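Local coordinates for microcin B17-processing protein McbB (Escherichia coli str. K-12 substr. MG1655, PDB 6GRH) that is needed to process the inactive precursor of microcin B17, McbA, into the active antibiotic peptide, at residues B[189-200]-B[282-293]. Sequence-based numbering, arbitrary orientation. Where two conformers were deposited one is given.
With ZN (zinc ion), chain F; SO4 (sulfate ion), chain G.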
# COMPACT_ATOMS: atom_id res chain seq x y z
N GLY B 189 -16.97 -1.62 -17.19
CA GLY B 189 -15.74 -2.42 -17.15
C GLY B 189 -15.09 -2.55 -15.78
O GLY B 189 -13.87 -2.75 -15.70
N THR B 190 -15.88 -2.44 -14.70
CA THR B 190 -15.36 -2.47 -13.33
C THR B 190 -15.23 -3.91 -12.80
O THR B 190 -15.90 -4.81 -13.31
CB THR B 190 -16.26 -1.68 -12.36
OG1 THR B 190 -17.59 -2.18 -12.41
CG2 THR B 190 -16.28 -0.20 -12.70
N PRO B 191 -14.36 -4.12 -11.78
CA PRO B 191 -14.11 -5.48 -11.29
C PRO B 191 -15.29 -6.13 -10.61
O PRO B 191 -16.02 -5.48 -9.88
CB PRO B 191 -12.97 -5.29 -10.27
CG PRO B 191 -12.30 -4.02 -10.67
CD PRO B 191 -13.44 -3.16 -11.16
N CYS B 192 -15.39 -7.43 -10.83
CA CYS B 192 -16.47 -8.24 -10.33
C CYS B 192 -16.20 -8.74 -8.91
O CYS B 192 -15.18 -8.42 -8.32
CB CYS B 192 -16.67 -9.39 -11.31
SG CYS B 192 -15.56 -10.79 -11.08
N HIS B 193 -17.15 -9.46 -8.36
CA HIS B 193 -16.99 -10.08 -7.04
C HIS B 193 -15.72 -10.90 -6.86
O HIS B 193 -15.07 -10.84 -5.82
CB HIS B 193 -18.14 -11.01 -6.77
CG HIS B 193 -17.94 -11.86 -5.57
ND1 HIS B 193 -17.92 -11.34 -4.30
CD2 HIS B 193 -17.75 -13.19 -5.45
CE1 HIS B 193 -17.72 -12.32 -3.44
NE2 HIS B 193 -17.63 -13.46 -4.11
N PHE B 194 -15.38 -11.70 -7.87
CA PHE B 194 -14.23 -12.61 -7.76
C PHE B 194 -12.92 -11.81 -7.72
O PHE B 194 -11.99 -12.16 -6.99
CB PHE B 194 -14.31 -13.70 -8.84
CG PHE B 194 -15.50 -14.59 -8.65
CD1 PHE B 194 -15.54 -15.48 -7.58
CD2 PHE B 194 -16.62 -14.46 -9.45
CE1 PHE B 194 -16.66 -16.25 -7.33
CE2 PHE B 194 -17.75 -15.25 -9.23
CZ PHE B 194 -17.77 -16.13 -8.17
N CYS B 195 -12.89 -10.67 -8.42
CA CYS B 195 -11.80 -9.73 -8.28
C CYS B 195 -11.62 -9.25 -6.83
O CYS B 195 -10.48 -9.10 -6.37
CB CYS B 195 -11.95 -8.54 -9.24
SG CYS B 195 -11.79 -8.96 -10.98
N HIS B 196 -12.74 -9.02 -6.14
CA HIS B 196 -12.74 -8.55 -4.76
C HIS B 196 -12.32 -9.63 -3.78
O HIS B 196 -11.37 -9.41 -2.94
CB HIS B 196 -14.11 -7.98 -4.37
CG HIS B 196 -14.36 -6.63 -4.96
ND1 HIS B 196 -14.77 -6.44 -6.26
CD2 HIS B 196 -14.17 -5.39 -4.44
CE1 HIS B 196 -14.86 -5.15 -6.50
NE2 HIS B 196 -14.50 -4.49 -5.42
N ILE B 197 -12.97 -10.78 -3.86
CA ILE B 197 -12.76 -11.83 -2.86
C ILE B 197 -11.32 -12.36 -2.91
O ILE B 197 -10.74 -12.65 -1.87
CB ILE B 197 -13.81 -12.94 -3.01
CG1 ILE B 197 -13.95 -13.73 -1.71
CG2 ILE B 197 -13.48 -13.86 -4.17
CD1 ILE B 197 -15.29 -14.40 -1.60
N GLU B 198 -10.72 -12.40 -4.10
CA GLU B 198 -9.30 -12.76 -4.25
C GLU B 198 -8.35 -11.71 -3.65
O GLU B 198 -7.33 -12.06 -3.06
CB GLU B 198 -8.96 -13.02 -5.72
CG GLU B 198 -9.66 -14.28 -6.24
CD GLU B 198 -9.21 -15.57 -5.56
OE1 GLU B 198 -8.04 -15.61 -5.11
OE2 GLU B 198 -10.02 -16.53 -5.50
N ARG B 199 -8.68 -10.44 -3.80
CA ARG B 199 -7.93 -9.38 -3.12
C ARG B 199 -7.96 -9.57 -1.59
O ARG B 199 -6.90 -9.50 -0.94
CB ARG B 199 -8.44 -7.99 -3.52
CG ARG B 199 -7.66 -6.81 -2.95
CD ARG B 199 -6.35 -6.62 -3.66
NE ARG B 199 -5.58 -5.51 -3.13
CZ ARG B 199 -4.71 -5.57 -2.11
NH1 ARG B 199 -4.47 -6.70 -1.43
NH2 ARG B 199 -4.07 -4.46 -1.76
N TRP B 200 -9.13 -9.85 -1.01
CA TRP B 200 -9.23 -10.02 0.45
C TRP B 200 -8.59 -11.33 0.93
O TRP B 200 -7.92 -11.34 1.98
CB TRP B 200 -10.68 -9.94 0.96
CG TRP B 200 -11.51 -8.79 0.43
CD1 TRP B 200 -12.82 -8.85 0.07
CD2 TRP B 200 -11.09 -7.43 0.18
NE1 TRP B 200 -13.24 -7.64 -0.38
CE2 TRP B 200 -12.22 -6.74 -0.31
CE3 TRP B 200 -9.88 -6.73 0.35
CZ2 TRP B 200 -12.18 -5.39 -0.65
CZ3 TRP B 200 -9.84 -5.38 0.01
CH2 TRP B 200 -10.98 -4.73 -0.50
N GLU B 282 -11.99 1.18 -0.50
CA GLU B 282 -10.79 0.82 -1.25
C GLU B 282 -11.14 0.35 -2.66
O GLU B 282 -11.96 -0.53 -2.80
CB GLU B 282 -10.04 -0.31 -0.50
CG GLU B 282 -8.64 -0.61 -1.01
CD GLU B 282 -7.84 -1.59 -0.13
OE1 GLU B 282 -8.39 -2.15 0.85
OE2 GLU B 282 -6.63 -1.81 -0.42
N PRO B 283 -10.50 0.93 -3.70
CA PRO B 283 -10.72 0.41 -5.05
C PRO B 283 -9.86 -0.84 -5.24
O PRO B 283 -8.71 -0.82 -4.86
CB PRO B 283 -10.25 1.56 -5.94
CG PRO B 283 -9.18 2.27 -5.13
CD PRO B 283 -9.46 1.98 -3.67
N VAL B 284 -10.41 -1.91 -5.78
CA VAL B 284 -9.60 -3.11 -6.05
C VAL B 284 -9.28 -3.17 -7.54
O VAL B 284 -10.04 -2.71 -8.36
CB VAL B 284 -10.27 -4.42 -5.57
CG1 VAL B 284 -10.83 -4.24 -4.16
CG2 VAL B 284 -11.32 -4.92 -6.53
N ILE B 285 -8.16 -3.79 -7.87
CA ILE B 285 -7.79 -4.06 -9.26
C ILE B 285 -8.51 -5.32 -9.77
O ILE B 285 -9.01 -6.13 -9.00
CB ILE B 285 -6.26 -4.19 -9.45
CG1 ILE B 285 -5.68 -5.38 -8.70
CG2 ILE B 285 -5.56 -2.91 -8.97
CD1 ILE B 285 -4.25 -5.69 -9.04
N HIS B 286 -8.59 -5.44 -11.09
CA HIS B 286 -9.02 -6.70 -11.72
C HIS B 286 -8.03 -7.80 -11.35
O HIS B 286 -6.82 -7.58 -11.36
CB HIS B 286 -9.06 -6.56 -13.24
CG HIS B 286 -10.14 -5.67 -13.74
ND1 HIS B 286 -9.97 -4.31 -13.90
CD2 HIS B 286 -11.41 -5.94 -14.12
CE1 HIS B 286 -11.10 -3.78 -14.36
NE2 HIS B 286 -11.98 -4.75 -14.51
N TRP B 287 -8.54 -8.95 -10.94
CA TRP B 287 -7.67 -10.05 -10.60
C TRP B 287 -7.14 -10.66 -11.90
O TRP B 287 -7.89 -10.86 -12.87
CB TRP B 287 -8.42 -11.07 -9.78
CG TRP B 287 -7.64 -12.26 -9.41
CD1 TRP B 287 -6.37 -12.31 -8.96
CD2 TRP B 287 -8.13 -13.60 -9.39
NE1 TRP B 287 -6.02 -13.60 -8.66
CE2 TRP B 287 -7.10 -14.41 -8.91
CE3 TRP B 287 -9.36 -14.19 -9.73
CZ2 TRP B 287 -7.24 -15.80 -8.76
CZ3 TRP B 287 -9.51 -15.57 -9.58
CH2 TRP B 287 -8.45 -16.35 -9.10
N GLN B 288 -5.83 -10.87 -11.95
CA GLN B 288 -5.19 -11.39 -13.15
C GLN B 288 -5.81 -12.67 -13.71
O GLN B 288 -5.80 -12.86 -14.94
CB GLN B 288 -3.68 -11.60 -12.92
CG GLN B 288 -3.33 -12.58 -11.81
CD GLN B 288 -1.87 -12.51 -11.44
OE1 GLN B 288 -1.01 -12.19 -12.27
NE2 GLN B 288 -1.57 -12.78 -10.17
N ALA B 289 -6.28 -13.57 -12.83
CA ALA B 289 -6.88 -14.82 -13.26
C ALA B 289 -8.39 -14.78 -13.47
O ALA B 289 -8.97 -15.83 -13.74
CB ALA B 289 -6.54 -15.95 -12.31
N CYS B 290 -9.01 -13.62 -13.35
CA CYS B 290 -10.46 -13.50 -13.52
C CYS B 290 -10.81 -13.27 -14.98
O CYS B 290 -10.13 -12.54 -15.66
CB CYS B 290 -11.01 -12.33 -12.72
SG CYS B 290 -12.81 -12.39 -12.58
N SER B 291 -11.92 -13.81 -15.42
CA SER B 291 -12.38 -13.61 -16.80
C SER B 291 -13.50 -12.56 -16.96
O SER B 291 -14.04 -12.43 -18.07
CB SER B 291 -12.88 -14.95 -17.31
OG SER B 291 -13.89 -15.38 -16.40
N CYS B 292 -13.81 -11.78 -15.92
CA CYS B 292 -14.90 -10.79 -16.03
C CYS B 292 -14.68 -9.77 -17.17
O CYS B 292 -15.61 -9.40 -17.87
CB CYS B 292 -15.20 -10.07 -14.71
SG CYS B 292 -13.86 -9.14 -13.94
N LEU B 293 -13.43 -9.35 -17.34
CA LEU B 293 -13.04 -8.42 -18.40
C LEU B 293 -13.26 -8.95 -19.81
O LEU B 293 -13.46 -8.17 -20.74
CB LEU B 293 -11.55 -8.13 -18.28
CG LEU B 293 -11.24 -7.15 -17.18
CD1 LEU B 293 -9.74 -7.03 -17.04
CD2 LEU B 293 -11.90 -5.83 -17.51
ZN ZN F . -13.47 -10.26 -11.95
S SO4 G . -1.95 -5.71 1.02
O1 SO4 G . -2.16 -5.59 2.48
O2 SO4 G . -0.53 -5.91 0.69
O3 SO4 G . -2.70 -6.90 0.54
O4 SO4 G . -2.43 -4.47 0.39
O HOH W 1 -14.75 -6.16 -15.34
O HOH W 2 -8.21 -7.97 -7.24
O HOH W 3 -13.59 -1.82 -5.45
O HOH W 4 -6.28 -3.68 -5.34
O HOH W 5 -5.04 -1.65 -2.53
O HOH W 6 -7.34 -2.97 -3.13
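The irregular chain of 282-293 runs along the first turns of the helix that starts at His193, coming nearest at Cys195 and Trp287, whose CA atoms lie 4.7 Å apart, before a type I turn from Trp287 to Cys290 brings Cys290 to the metal. Cys192, at the N-cap, and Cys195, one turn on, meet Cys290 and Cys292 around a zinc ion, each SG 2.3 Å from the metal. This Cys4 site, a CxxC pair joined to a CxC pair, ties the helix start to the C-terminal tail. Thiolates suit it, since they bind zinc and also accept hydrogen bonds: the N-H of Trp287 points almost straight at Cys195 SG (N to SG 3.3 Å, 169°), which should temper the sulfur's charge. The rigid, apolar ring of Pro191 sets CG over one face of the His286 imidazole, a CH-pi contact. Val284, branched at CB, serves two rings: CG2 stands 3.4 Å from the centroid of the His196 ring, and CG1 touches Trp200 CH2. His196 is held by ND1, which hydrogen-bonds Cys192 O. Bent at chi2 (-64°), Glu198 packs its CG methylene on the Trp287 indole, its carboxylate nearly parallel to the ring, while OE2 hydrogen-bonds Tyr225 OH.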